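Local atomic coordinates of hypothetical protein PAE2307 (Pyrobaculum aerophilum, PDB entry 1WVQ), a protein that is of unknown function but probably acts as an adenosine-specific kinase, and carries a phosphorylated histidine in the crystal. Residues Q17-I22 with Y90-W95; V46-A51 with E64-E69. All blocks are in the same frame, centred on the assembly; numbering follows the deposited sequence.

Interaction 1. Residues Q17-I22 with Y90-W95; sequences QGTNVI and YIRNAW
The T19 methyl sits squarely over the R92 guanidinium: CG2 lies 3.3 Å above the plane, over its centre. R92 gets there with CG beside its own backbone N (chi1 -79°) and a chain extended as far as NE. One face of the flat cation is thus covered by the methyl, while NH1 gives a fairly long, bent hydrogen bond to the carbonyl of Q17 (NH1 to O 3.2 Å, 147° at the hydrogen). NH2 points to a second partner, forming a salt bridge with E69. Further along, V21 CG2 makes a CH-pi contact 3.8 Å from the centroid of the Y90 ring and 12° off its normal. With V21 CG1 between N and the carbonyl carbon, CG2 lies anti to the backbone N. The Y90 hydroxyl bonds to the carbonyl of P14. N20 and I91 form an antiparallel hydrogen-bonded pair, N20 N to I91 O at 3.1 Å and I91 N to N20 O at 3.0 Å. Where the strands part, a water donates to G18 O and accepts from N93 N. R92 therefore fastens the turn before strand 20-25 by packing and polar contacts together, its positive charge probably partly balanced by E69.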
loop_
_atom_site.group_PDB
_atom_site.type_symbol
_atom_site.label_atom_id
_atom_site.label_comp_id
_atom_site.label_asym_id
_atom_site.label_seq_id
_atom_site.Cartn_x
_atom_site.Cartn_y
_atom_site.Cartn_z
ATOM N N GLN A 17 -4.482 23.447 21.733
ATOM C CA GLN A 17 -3.071 23.091 21.816
ATOM C C GLN A 17 -2.959 21.620 22.198
ATOM O O GLN A 17 -3.665 21.143 23.091
ATOM C CB GLN A 17 -2.362 23.965 22.858
ATOM C CG GLN A 17 -0.847 23.791 22.906
ATOM C CD GLN A 17 -0.175 24.018 21.559
ATOM O OE1 GLN A 17 -0.395 25.040 20.897
ATOM N NE2 GLN A 17 0.662 23.066 21.148
ATOM N N GLY A 18 -2.076 20.904 21.509
ATOM C CA GLY A 18 -1.894 19.498 21.799
ATOM C C GLY A 18 -2.721 18.610 20.893
ATOM O O GLY A 18 -2.657 17.386 20.992
ATOM N N THR A 19 -3.516 19.209 20.014
ATOM C CA THR A 19 -4.327 18.402 19.113
ATOM C C THR A 19 -3.951 18.658 17.670
ATOM O O THR A 19 -3.300 19.652 17.341
ATOM C CB THR A 19 -5.844 18.696 19.247
ATOM O OG1 THR A 19 -6.148 19.974 18.670
ATOM C CG2 THR A 19 -6.260 18.690 20.701
ATOM N N ASN A 20 -4.357 17.727 16.817
ATOM C CA ASN A 20 -4.157 17.841 15.384
ATOM C C ASN A 20 -5.501 17.485 14.788
ATOM O O ASN A 20 -6.261 16.715 15.374
ATOM C CB ASN A 20 -3.112 16.851 14.866
ATOM C CG ASN A 20 -1.693 17.356 15.024
ATOM O OD1 ASN A 20 -1.088 17.236 16.090
ATOM N ND2 ASN A 20 -1.156 17.929 13.956
ATOM N N VAL A 21 -5.798 18.057 13.632
ATOM C CA VAL A 21 -7.051 17.765 12.957
ATOM C C VAL A 21 -6.740 17.179 11.587
ATOM O O VAL A 21 -5.748 17.543 10.951
ATOM C CB VAL A 21 -7.924 19.048 12.804
ATOM C CG1 VAL A 21 -7.301 20.005 11.785
ATOM C CG2 VAL A 21 -9.346 18.671 12.399
ATOM N N ILE A 22 -7.570 16.229 11.170
ATOM C CA ILE A 22 -7.446 15.586 9.871
ATOM C C ILE A 22 -8.847 15.689 9.281
ATOM O O ILE A 22 -9.821 15.259 9.904
ATOM C CB ILE A 22 -7.036 14.096 9.997
ATOM C CG1 ILE A 22 -5.644 13.990 10.624
ATOM C CG2 ILE A 22 -7.017 13.435 8.621
ATOM C CD1 ILE A 22 -5.246 12.569 11.015
ATOM N N TYR A 90 -10.059 14.493 15.211
ATOM C CA TYR A 90 -9.237 15.285 16.121
ATOM C C TYR A 90 -8.494 14.253 16.964
ATOM O O TYR A 90 -9.104 13.315 17.492
ATOM C CB TYR A 90 -10.078 16.190 17.033
ATOM C CG TYR A 90 -10.460 17.527 16.429
ATOM C CD1 TYR A 90 -11.634 17.676 15.698
ATOM C CD2 TYR A 90 -9.660 18.656 16.624
ATOM C CE1 TYR A 90 -12.015 18.916 15.177
ATOM C CE2 TYR A 90 -10.031 19.903 16.106
ATOM C CZ TYR A 90 -11.213 20.024 15.390
ATOM O OH TYR A 90 -11.617 21.262 14.926
ATOM N N ILE A 91 -7.179 14.418 17.079
ATOM C CA ILE A 91 -6.367 13.486 17.849
ATOM C C ILE A 91 -5.410 14.137 18.838
ATOM O O ILE A 91 -4.875 15.222 18.595
ATOM C CB ILE A 91 -5.495 12.581 16.940
ATOM C CG1 ILE A 91 -4.750 13.433 15.910
ATOM C CG2 ILE A 91 -6.346 11.504 16.288
ATOM C CD1 ILE A 91 -3.686 12.661 15.145
ATOM N N ARG A 92 -5.211 13.433 19.948
ATOM C CA ARG A 92 -4.289 13.814 21.014
ATOM C C ARG A 92 -3.484 12.548 21.303
ATOM O O ARG A 92 -3.964 11.432 21.075
ATOM C CB ARG A 92 -5.030 14.213 22.295
ATOM C CG ARG A 92 -5.628 15.608 22.325
ATOM C CD ARG A 92 -6.281 15.838 23.695
ATOM N NE ARG A 92 -7.012 17.102 23.784
ATOM C CZ ARG A 92 -6.449 18.299 23.926
ATOM N NH1 ARG A 92 -5.128 18.425 24.000
ATOM N NH2 ARG A 92 -7.220 19.379 23.991
ATOM N N ASN A 93 -2.265 12.726 21.800
ATOM C CA ASN A 93 -1.382 11.617 22.157
ATOM C C ASN A 93 -1.004 10.746 20.974
ATOM O O ASN A 93 -0.751 9.547 21.111
ATOM C CB ASN A 93 -2.029 10.787 23.259
ATOM C CG ASN A 93 -2.447 11.642 24.430
ATOM O OD1 ASN A 93 -1.645 12.419 24.962
ATOM N ND2 ASN A 93 -3.708 11.523 24.834
ATOM N N ALA A 94 -0.954 11.388 19.813
ATOM C CA ALA A 94 -0.591 10.759 18.554
ATOM C C ALA A 94 -0.503 11.888 17.536
ATOM O O ALA A 94 -1.227 12.876 17.640
ATOM C CB ALA A 94 -1.656 9.745 18.129
ATOM N N TRP A 95 0.394 11.746 16.569
ATOM C CA TRP A 95 0.563 12.741 15.514
ATOM C C TRP A 95 -0.025 12.176 14.228
ATOM O O TRP A 95 -0.143 10.960 14.076
ATOM C CB TRP A 95 2.047 13.040 15.292
ATOM C CG TRP A 95 2.670 13.873 16.364
ATOM C CD1 TRP A 95 2.487 15.210 16.573
ATOM C CD2 TRP A 95 3.586 13.431 17.364
ATOM N NE1 TRP A 95 3.235 15.629 17.642
ATOM C CE2 TRP A 95 3.924 14.555 18.152
ATOM C CE3 TRP A 95 4.160 12.191 17.678
ATOM C CZ2 TRP A 95 4.811 14.482 19.233
ATOM C CZ3 TRP A 95 5.045 12.114 18.755
ATOM C CH2 TRP A 95 5.361 13.255 19.520
HETATM O O HOH W 1 -1.442 15.384 22.397
#

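Interaction 2. Residues V46-A51 with E64-E69; sequences VKFGIA and EANDEE
I50 and E64 form an antiparallel hydrogen-bonded pair, I50 N to E64 O at 2.9 Å and E64 N to I50 O at 3.1 Å, followed by the non-hydrogen-bonded pair G49 with A65, whose CA atoms are 4.3 Å apart. Past A65 the chain continues into N66, whose backbone N bonds to F48 O. Its CG stands between the backbone N and the carbonyl carbon (chi1 69°), and the carboxamide reaches back to the partner strand. There it does the work of a peptide group: ND2 donates to V46 O at 2.8 Å, nearly straight (168°) and in the amide plane, while OD1 accepts from F48 N, also at 2.8 Å, with the donor tilted from the carbonyl plane. The N66 and F48 side chains cross at about a right angle, with amide and ring planes 39° apart and ND2 3.4 Å from F48 CE1. The N66 backbone N lies over one face of that ring. A65 CB packs on the strand backbone, 3.2 Å from F48 O, and I50 CG2 touches both CB and O of E64. The E64 chain, bent at chi2, takes its carboxylate away to salt bridges with R152 and R155 of the third subunit. D67 then caps helix 68-81: OD1 accepts from L70 N and, weakly, from E69 N. The arrangement is a beta hairpin, strands 47-53 and 60-65, whose second strand is outermost in the five-stranded sheet of this chain and passes through an aspartate N-cap into a helix packed against one face of that sheet.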
loop_
_atom_site.group_PDB
_atom_site.type_symbol
_atom_site.label_atom_id
_atom_site.label_comp_id
_atom_site.label_asym_id
_atom_site.label_seq_id
_atom_site.Cartn_x
_atom_site.Cartn_y
_atom_site.Cartn_z
ATOM N N VAL A 46 -3.714 6.642 21.938
ATOM C CA VAL A 46 -4.358 7.713 21.192
ATOM C C VAL A 46 -5.729 8.099 21.744
ATOM O O VAL A 46 -6.519 7.243 22.141
ATOM C CB VAL A 46 -4.512 7.342 19.681
ATOM C CG1 VAL A 46 -5.457 6.146 19.513
ATOM C CG2 VAL A 46 -5.025 8.555 18.893
ATOM N N LYS A 47 -5.979 9.404 21.805
ATOM C CA LYS A 47 -7.269 9.922 22.239
ATOM C C LYS A 47 -7.805 10.577 20.978
ATOM O O LYS A 47 -7.075 11.274 20.275
ATOM C CB LYS A 47 -7.110 10.946 23.361
ATOM C CG LYS A 47 -6.589 10.345 24.660
ATOM C CD LYS A 47 -7.481 9.208 25.142
ATOM C CE LYS A 47 -6.965 8.608 26.453
ATOM N NZ LYS A 47 -7.665 7.346 26.813
ATOM N N PHE A 48 -9.078 10.366 20.675
ATOM C CA PHE A 48 -9.602 10.918 19.436
ATOM C C PHE A 48 -11.110 11.083 19.404
ATOM O O PHE A 48 -11.838 10.575 20.257
ATOM C CB PHE A 48 -9.222 9.988 18.285
ATOM C CG PHE A 48 -9.786 8.606 18.440
ATOM C CD1 PHE A 48 -9.160 7.673 19.266
ATOM C CD2 PHE A 48 -11.002 8.270 17.852
ATOM C CE1 PHE A 48 -9.739 6.429 19.511
ATOM C CE2 PHE A 48 -11.595 7.026 18.088
ATOM C CZ PHE A 48 -10.960 6.104 18.922
ATOM N N GLY A 49 -11.549 11.795 18.374
ATOM C CA GLY A 49 -12.955 12.012 18.118
ATOM C C GLY A 49 -13.051 11.961 16.606
ATOM O O GLY A 49 -12.238 12.575 15.920
ATOM N N ILE A 50 -14.002 11.199 16.079
ATOM C CA ILE A 50 -14.170 11.115 14.632
ATOM C C ILE A 50 -15.644 11.295 14.290
ATOM O O ILE A 50 -16.517 10.713 14.931
ATOM C CB ILE A 50 -13.615 9.758 14.054
ATOM C CG1 ILE A 50 -13.833 9.692 12.533
ATOM C CG2 ILE A 50 -14.229 8.579 14.781
ATOM C CD1 ILE A 50 -15.174 9.119 12.089
ATOM N N ALA A 51 -15.910 12.144 13.302
ATOM C CA ALA A 51 -17.277 12.400 12.863
ATOM C C ALA A 51 -17.325 12.314 11.342
ATOM O O ALA A 51 -16.387 12.724 10.659
ATOM C CB ALA A 51 -17.734 13.775 13.340
ATOM N N GLU A 64 -17.715 8.432 16.606
ATOM C CA GLU A 64 -17.108 7.489 17.549
ATOM C C GLU A 64 -15.988 8.276 18.230
ATOM O O GLU A 64 -15.427 9.196 17.633
ATOM C CB GLU A 64 -16.497 6.285 16.830
ATOM C CG GLU A 64 -17.481 5.361 16.117
ATOM C CD GLU A 64 -18.429 4.639 17.062
ATOM O OE1 GLU A 64 -18.115 4.528 18.265
ATOM O OE2 GLU A 64 -19.487 4.162 16.590
ATOM N N ALA A 65 -15.648 7.919 19.465
ATOM C CA ALA A 65 -14.597 8.637 20.178
ATOM C C ALA A 65 -14.301 8.020 21.535
ATOM O O ALA A 65 -15.143 7.334 22.109
ATOM C CB ALA A 65 -15.005 10.100 20.365
ATOM N N ASN A 66 -13.097 8.260 22.043
ATOM C CA ASN A 66 -12.724 7.755 23.361
ATOM C C ASN A 66 -12.362 8.948 24.239
ATOM O O ASN A 66 -11.768 8.806 25.308
ATOM C CB ASN A 66 -11.563 6.751 23.268
ATOM C CG ASN A 66 -10.244 7.388 22.863
ATOM O OD1 ASN A 66 -10.177 8.567 22.512
ATOM N ND2 ASN A 66 -9.180 6.593 22.907
ATOM N N ASP A 67 -12.752 10.129 23.770
ATOM C CA ASP A 67 -12.519 11.391 24.461
ATOM C C ASP A 67 -13.676 12.307 24.061
ATOM O O ASP A 67 -13.829 12.658 22.885
ATOM C CB ASP A 67 -11.185 11.994 24.022
ATOM C CG ASP A 67 -10.882 13.311 24.706
ATOM O OD1 ASP A 67 -11.717 14.237 24.649
ATOM O OD2 ASP A 67 -9.787 13.425 25.302
ATOM N N GLU A 68 -14.499 12.687 25.032
ATOM C CA GLU A 68 -15.657 13.523 24.741
ATOM C C GLU A 68 -15.350 14.909 24.195
ATOM O O GLU A 68 -16.121 15.452 23.399
ATOM C CB GLU A 68 -16.546 13.635 25.976
ATOM C CG GLU A 68 -17.151 12.307 26.390
ATOM C CD GLU A 68 -17.859 11.593 25.240
ATOM O OE1 GLU A 68 -18.728 12.212 24.588
ATOM O OE2 GLU A 68 -17.547 10.410 24.989
ATOM N N GLU A 69 -14.240 15.494 24.624
ATOM C CA GLU A 69 -13.868 16.815 24.139
ATOM C C GLU A 69 -13.612 16.716 22.635
ATOM O O GLU A 69 -14.123 17.513 21.848
ATOM C CB GLU A 69 -12.600 17.300 24.849
ATOM C CG GLU A 69 -12.026 18.599 24.297
ATOM C CD GLU A 69 -10.598 18.828 24.759
ATOM O OE1 GLU A 69 -9.710 18.034 24.360
ATOM O OE2 GLU A 69 -10.364 19.794 25.519
#

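Overall arrangement
Interactions 1 and 2 lie about 10 Å apart, centre to centre, in one five-stranded antiparallel sheet ordered 60-65, 47-53, 87-92, 20-25, 111-116. Along the chain, interaction 2 is nested inside the loop closed by interaction 1: 17-22, 46-51, 64-69, then 90-95. Strands 47-53 and 87-92 are neighbours, so R92 N can probably bond to K47 O, and the R92 to E69 salt bridge links the two interactions directly. Helices 31-40 and 96-104 cover the face bearing I50 and I91, helix 68-81 the other. The phosphorylated H85 comes between helix 68-81 and strand 87-92, the two elements on which the later segments of these contacts lie in part.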